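4-amino-4-deoxychorismate lyase (Legionella pneumophila, PDB 3LUL) is a pyridoxal-phosphate enzyme of the class IV aminotransferase fold family, carrying its cofactor bound to a lysine. Local coordinates at residues Phe181-Asn185 with Arg226-Asp231; Ile187-Arg192 with Ser216-Leu222. All coordinates share one frame; numbering follows the deposited sequence.

Interaction 1. Residues Phe181-Asn185 with Arg226-Asp231; sequences FLIEN and RIEDAD
Glu184 reaches from the end of strand 179-184 to Arg226 of helix 224-228. With CG anti to the backbone N and the chain extended beyond it, CB and CG act as a spacer that carries the carboxylate to the helix side. There OE1 meets Arg226 NH2 at 3.0 Å in a salt bridge whose hydrogen bond is weak, bent to 121° at the hydrogen. The carboxylate and guanidinium planes are nearly parallel (10° apart) but displaced from one another, OE1 approaching the guanidinium obliquely, which accounts for the bent, single-oxygen bond. OE2 comes to 3.7 Å from Asp229 O, an approach of two acceptors; the carboxylate of Asp229 itself pairs with Lys225. Arg226 also makes a cation-pi contact with Tyr189.

Deeper in, Leu182 CB rests on Ala230 CB at 3.8 Å, and its CD2 lies 4.0 Å from Ile227 CA, over the last part of the helix. The backbone then closes the contact: Asp231 N donates to Ile183 O at 2.8 Å. Asp231 OD2 accepts from Asn185 N at 2.9 Å, on its anti side and 30° out of the carboxylate plane. Main-chain and carboxylate bonds thus fix where the chain re-enters the sheet, beside the apolar contact of Leu182 with Ala230 and Ile227, while the bent salt bridge suggests a less directional electrostatic tie at the partly exposed margin.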
# COMPACT_ATOMS: atom_id res chain seq x y z
N PHE B 181 -1.60 -24.03 -0.67
CA PHE B 181 -1.14 -25.38 -0.32
C PHE B 181 -1.18 -26.20 -1.60
O PHE B 181 -2.01 -25.96 -2.48
CB PHE B 181 -2.07 -26.02 0.72
CG PHE B 181 -1.84 -25.53 2.15
CD1 PHE B 181 -2.40 -24.34 2.59
CD2 PHE B 181 -1.15 -26.30 3.05
CE1 PHE B 181 -2.22 -23.91 3.88
CE2 PHE B 181 -0.97 -25.86 4.35
CZ PHE B 181 -1.49 -24.65 4.75
N LEU B 182 -0.31 -27.18 -1.71
CA LEU B 182 -0.49 -28.22 -2.71
C LEU B 182 -0.32 -29.59 -2.11
O LEU B 182 0.21 -29.76 -1.01
CB LEU B 182 0.44 -27.98 -3.89
CG LEU B 182 1.92 -27.92 -3.61
CD1 LEU B 182 2.38 -29.35 -3.66
CD2 LEU B 182 2.74 -27.05 -4.60
N ILE B 183 -0.78 -30.58 -2.85
CA ILE B 183 -0.69 -31.98 -2.44
C ILE B 183 0.02 -32.71 -3.57
O ILE B 183 -0.38 -32.56 -4.72
CB ILE B 183 -2.06 -32.64 -2.23
CG1 ILE B 183 -2.79 -31.98 -1.05
CG2 ILE B 183 -1.87 -34.10 -1.93
CD1 ILE B 183 -4.19 -32.44 -0.88
N GLU B 184 1.07 -33.44 -3.24
CA GLU B 184 1.70 -34.34 -4.17
C GLU B 184 2.06 -35.64 -3.45
O GLU B 184 2.72 -35.59 -2.39
CB GLU B 184 2.96 -33.67 -4.72
CG GLU B 184 3.73 -34.52 -5.73
CD GLU B 184 4.99 -33.80 -6.21
OE1 GLU B 184 5.86 -33.49 -5.36
OE2 GLU B 184 5.08 -33.54 -7.43
N ASN B 185 1.65 -36.77 -4.04
CA ASN B 185 1.86 -38.11 -3.47
C ASN B 185 1.45 -38.16 -2.00
O ASN B 185 2.20 -38.65 -1.15
CB ASN B 185 3.33 -38.58 -3.64
CG ASN B 185 3.82 -38.47 -5.07
OD1 ASN B 185 3.06 -38.67 -6.01
ND2 ASN B 185 5.10 -38.13 -5.24
N ARG B 226 6.75 -26.92 -9.28
CA ARG B 226 6.10 -27.72 -8.22
C ARG B 226 4.60 -27.64 -8.24
O ARG B 226 3.91 -28.65 -8.02
CB ARG B 226 6.59 -27.34 -6.82
CG ARG B 226 8.04 -27.63 -6.56
CD ARG B 226 8.35 -29.09 -6.67
NE ARG B 226 7.48 -29.92 -5.84
CZ ARG B 226 7.70 -30.27 -4.57
NH1 ARG B 226 8.80 -29.87 -3.93
NH2 ARG B 226 6.82 -31.04 -3.93
N ILE B 227 4.06 -26.44 -8.48
CA ILE B 227 2.61 -26.26 -8.54
C ILE B 227 2.06 -26.99 -9.75
O ILE B 227 1.09 -27.75 -9.65
CB ILE B 227 2.20 -24.77 -8.61
CG1 ILE B 227 2.80 -23.98 -7.47
CG2 ILE B 227 0.71 -24.61 -8.55
CD1 ILE B 227 2.72 -22.45 -7.71
N GLU B 228 2.70 -26.78 -10.90
CA GLU B 228 2.24 -27.37 -12.16
C GLU B 228 2.18 -28.88 -12.08
O GLU B 228 1.29 -29.50 -12.64
CB GLU B 228 3.14 -26.90 -13.31
CG GLU B 228 2.95 -25.39 -13.55
CD GLU B 228 3.95 -24.75 -14.48
OE1 GLU B 228 5.03 -25.31 -14.74
OE2 GLU B 228 3.64 -23.63 -14.95
N ASP B 229 3.14 -29.47 -11.36
CA ASP B 229 3.21 -30.92 -11.14
C ASP B 229 2.38 -31.48 -9.96
O ASP B 229 2.36 -32.69 -9.76
CB ASP B 229 4.67 -31.37 -10.97
CG ASP B 229 5.50 -31.23 -12.26
OD1 ASP B 229 4.93 -30.96 -13.35
OD2 ASP B 229 6.74 -31.39 -12.17
N ALA B 230 1.69 -30.62 -9.21
CA ALA B 230 0.90 -31.06 -8.04
C ALA B 230 -0.30 -31.93 -8.41
O ALA B 230 -0.86 -31.78 -9.48
CB ALA B 230 0.41 -29.83 -7.26
N ASP B 231 -0.72 -32.80 -7.48
CA ASP B 231 -1.95 -33.57 -7.64
C ASP B 231 -3.17 -32.69 -7.43
O ASP B 231 -4.19 -32.82 -8.14
CB ASP B 231 -1.98 -34.79 -6.70
CG ASP B 231 -0.91 -35.82 -7.04
OD1 ASP B 231 -0.59 -35.96 -8.25
OD2 ASP B 231 -0.39 -36.49 -6.12

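Interaction 2. Residues Ile187-Arg192 with Ser216-Leu222; sequences ILYTPR and SVQEISL
Ile187 opens the pairing by laying CG2 3.7 Å from Ser216 OG and also against the aliphatic part of Gln218. Next, Leu188 N donates to Ser216 O at 3.1 Å, and Leu188 O accepts from Gln218 N; this is the alternating pattern of parallel strands, whose segment axes differ by 21°. The side chains of Leu188 and Val217 sit on one sheet face, both touching Cys210 of helix 201-212.

Tyr189 turns to the other face. Its CG is anti to the carbonyl carbon (chi1 -62°), which lays the ring alongside Gln218, pointing the same way; CD2 lies 3.6 Å from Gln218 CB and equally 3.6 Å from Ile220 CD1. Tyr189 CB rests near Leu222 CD2.

Thr190 continues the ladder: its N binds Gln218 O at 3.0 Å and its O accepts from Ile220 N. Thr190 OG1 bonds to Leu180 O, while CG2 packs on Glu219 CG, whose carboxylate is paired with Arg203. Pro191 CD packs against Leu222 CD1 at 3.6 Å, the two side chains crossing at about a right angle.

Arg192 ends the run, with CG 3.3 Å from Glu219 O; in the modelled conformer NE gives Ser221 OG a weak bond of 3.2 Å, and Ser221 OG is also bonded to Asp195 OD1. The register of the two parallel strands of this beta-alpha-beta crossover therefore rests on four backbone bonds, with apolar contacts on both faces.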
# COMPACT_ATOMS: atom_id res chain seq x y z
N ILE B 187 1.31 -35.93 0.24
CA ILE B 187 2.06 -35.06 1.13
C ILE B 187 1.66 -33.62 0.84
O ILE B 187 1.52 -33.24 -0.33
CB ILE B 187 3.60 -35.22 0.93
CG1 ILE B 187 4.01 -36.68 1.24
CG2 ILE B 187 4.36 -34.19 1.79
CD1 ILE B 187 5.31 -37.13 0.58
N LEU B 188 1.46 -32.86 1.92
CA LEU B 188 1.04 -31.46 1.85
C LEU B 188 2.29 -30.58 1.81
O LEU B 188 3.21 -30.82 2.56
CB LEU B 188 0.20 -31.09 3.06
CG LEU B 188 -1.24 -31.56 3.02
CD1 LEU B 188 -1.74 -31.97 4.42
CD2 LEU B 188 -2.12 -30.49 2.37
N TYR B 189 2.29 -29.56 0.95
CA TYR B 189 3.38 -28.59 0.86
C TYR B 189 2.78 -27.16 0.90
O TYR B 189 1.66 -26.93 0.41
CB TYR B 189 4.17 -28.77 -0.43
CG TYR B 189 4.84 -30.11 -0.58
CD1 TYR B 189 4.15 -31.20 -1.14
CD2 TYR B 189 6.14 -30.31 -0.15
CE1 TYR B 189 4.78 -32.47 -1.26
CE2 TYR B 189 6.77 -31.55 -0.30
CZ TYR B 189 6.07 -32.62 -0.85
OH TYR B 189 6.68 -33.81 -1.01
N THR B 190 3.49 -26.24 1.52
CA THR B 190 3.07 -24.85 1.56
C THR B 190 4.30 -23.94 1.70
O THR B 190 5.31 -24.35 2.26
CB THR B 190 2.05 -24.63 2.69
OG1 THR B 190 1.37 -23.41 2.48
CG2 THR B 190 2.72 -24.64 4.10
N PRO B 191 4.25 -22.74 1.10
CA PRO B 191 5.42 -21.86 1.23
C PRO B 191 5.80 -21.57 2.68
O PRO B 191 4.91 -21.52 3.56
CB PRO B 191 4.95 -20.59 0.50
CG PRO B 191 4.15 -21.13 -0.61
CD PRO B 191 3.35 -22.25 0.04
N ARG B 192 7.10 -21.40 2.93
CA ARG B 192 7.63 -21.03 4.24
C ARG B 192 7.25 -19.61 4.60
O ARG B 192 7.07 -18.76 3.71
CB ARG B 192 9.16 -21.09 4.20
CG ARG B 192 9.76 -22.42 3.95
CD ARG B 192 11.31 -22.33 3.93
NE ARG B 192 11.79 -21.23 3.10
CZ ARG B 192 12.83 -20.46 3.40
NH1 ARG B 192 13.52 -20.68 4.51
NH2 ARG B 192 13.19 -19.47 2.58
N SER B 216 1.57 -35.75 6.84
CA SER B 216 2.82 -35.12 6.48
C SER B 216 2.52 -33.78 5.81
O SER B 216 1.76 -33.75 4.84
CB SER B 216 3.64 -35.99 5.52
OG SER B 216 4.92 -35.42 5.26
N VAL B 217 3.13 -32.72 6.36
CA VAL B 217 3.01 -31.35 5.82
C VAL B 217 4.38 -30.67 5.81
O VAL B 217 5.05 -30.62 6.84
CB VAL B 217 2.02 -30.50 6.64
CG1 VAL B 217 2.37 -30.49 8.14
CG2 VAL B 217 1.96 -29.11 6.07
N GLN B 218 4.78 -30.12 4.67
CA GLN B 218 6.11 -29.57 4.51
C GLN B 218 6.04 -28.09 4.15
O GLN B 218 5.47 -27.74 3.13
CB GLN B 218 6.86 -30.32 3.40
CG GLN B 218 6.97 -31.83 3.57
CD GLN B 218 7.57 -32.24 4.90
OE1 GLN B 218 6.95 -32.94 5.70
NE2 GLN B 218 8.78 -31.78 5.13
N GLU B 219 6.66 -27.26 4.98
CA GLU B 219 6.83 -25.83 4.76
C GLU B 219 8.15 -25.59 4.09
O GLU B 219 9.20 -25.62 4.76
CB GLU B 219 6.78 -25.08 6.09
CG GLU B 219 5.44 -25.22 6.80
CD GLU B 219 5.42 -24.55 8.16
OE1 GLU B 219 5.47 -23.30 8.23
OE2 GLU B 219 5.29 -25.30 9.16
N ILE B 220 8.10 -25.43 2.76
CA ILE B 220 9.30 -25.31 1.92
C ILE B 220 9.10 -24.27 0.79
O ILE B 220 7.98 -23.89 0.46
CB ILE B 220 9.71 -26.65 1.26
CG1 ILE B 220 8.65 -27.15 0.27
CG2 ILE B 220 10.03 -27.71 2.32
CD1 ILE B 220 9.10 -28.39 -0.56
N SER B 221 10.20 -23.87 0.18
CA SER B 221 10.14 -22.94 -0.95
C SER B 221 9.72 -23.76 -2.15
O SER B 221 10.26 -24.86 -2.39
CB SER B 221 11.49 -22.27 -1.18
OG SER B 221 11.82 -21.45 -0.08
N LEU B 222 8.73 -23.23 -2.88
CA LEU B 222 8.08 -23.95 -3.98
C LEU B 222 8.20 -23.16 -5.27
O LEU B 222 7.85 -21.99 -5.32
CB LEU B 222 6.60 -24.16 -3.67
CG LEU B 222 6.26 -25.12 -2.53
CD1 LEU B 222 4.85 -24.86 -2.01
CD2 LEU B 222 6.45 -26.57 -2.99

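In the fold
Followed from the N terminus, the chain runs through strand 179-184 and turns straight into strand 187-190, its antiparallel neighbour in the same sheet. It then passes helix 201-212 and returns as strand 217-219, where interaction 2 closes the inner loop of 23 residues. Helix 224-228 follows, and interaction 1 closes the outer loop of 40 residues, so interaction 2 is nested within it. Their centres are about 10 Å apart. A probable backbone hydrogen bond from Tyr189 N to Leu182 O (2.9 Å) joins them directly, and Arg226 NH1 packs on Ile220 CD1. Together they pair the two strands of the crossover within the mixed sheet and hold helix 224-228 against strand 179-184.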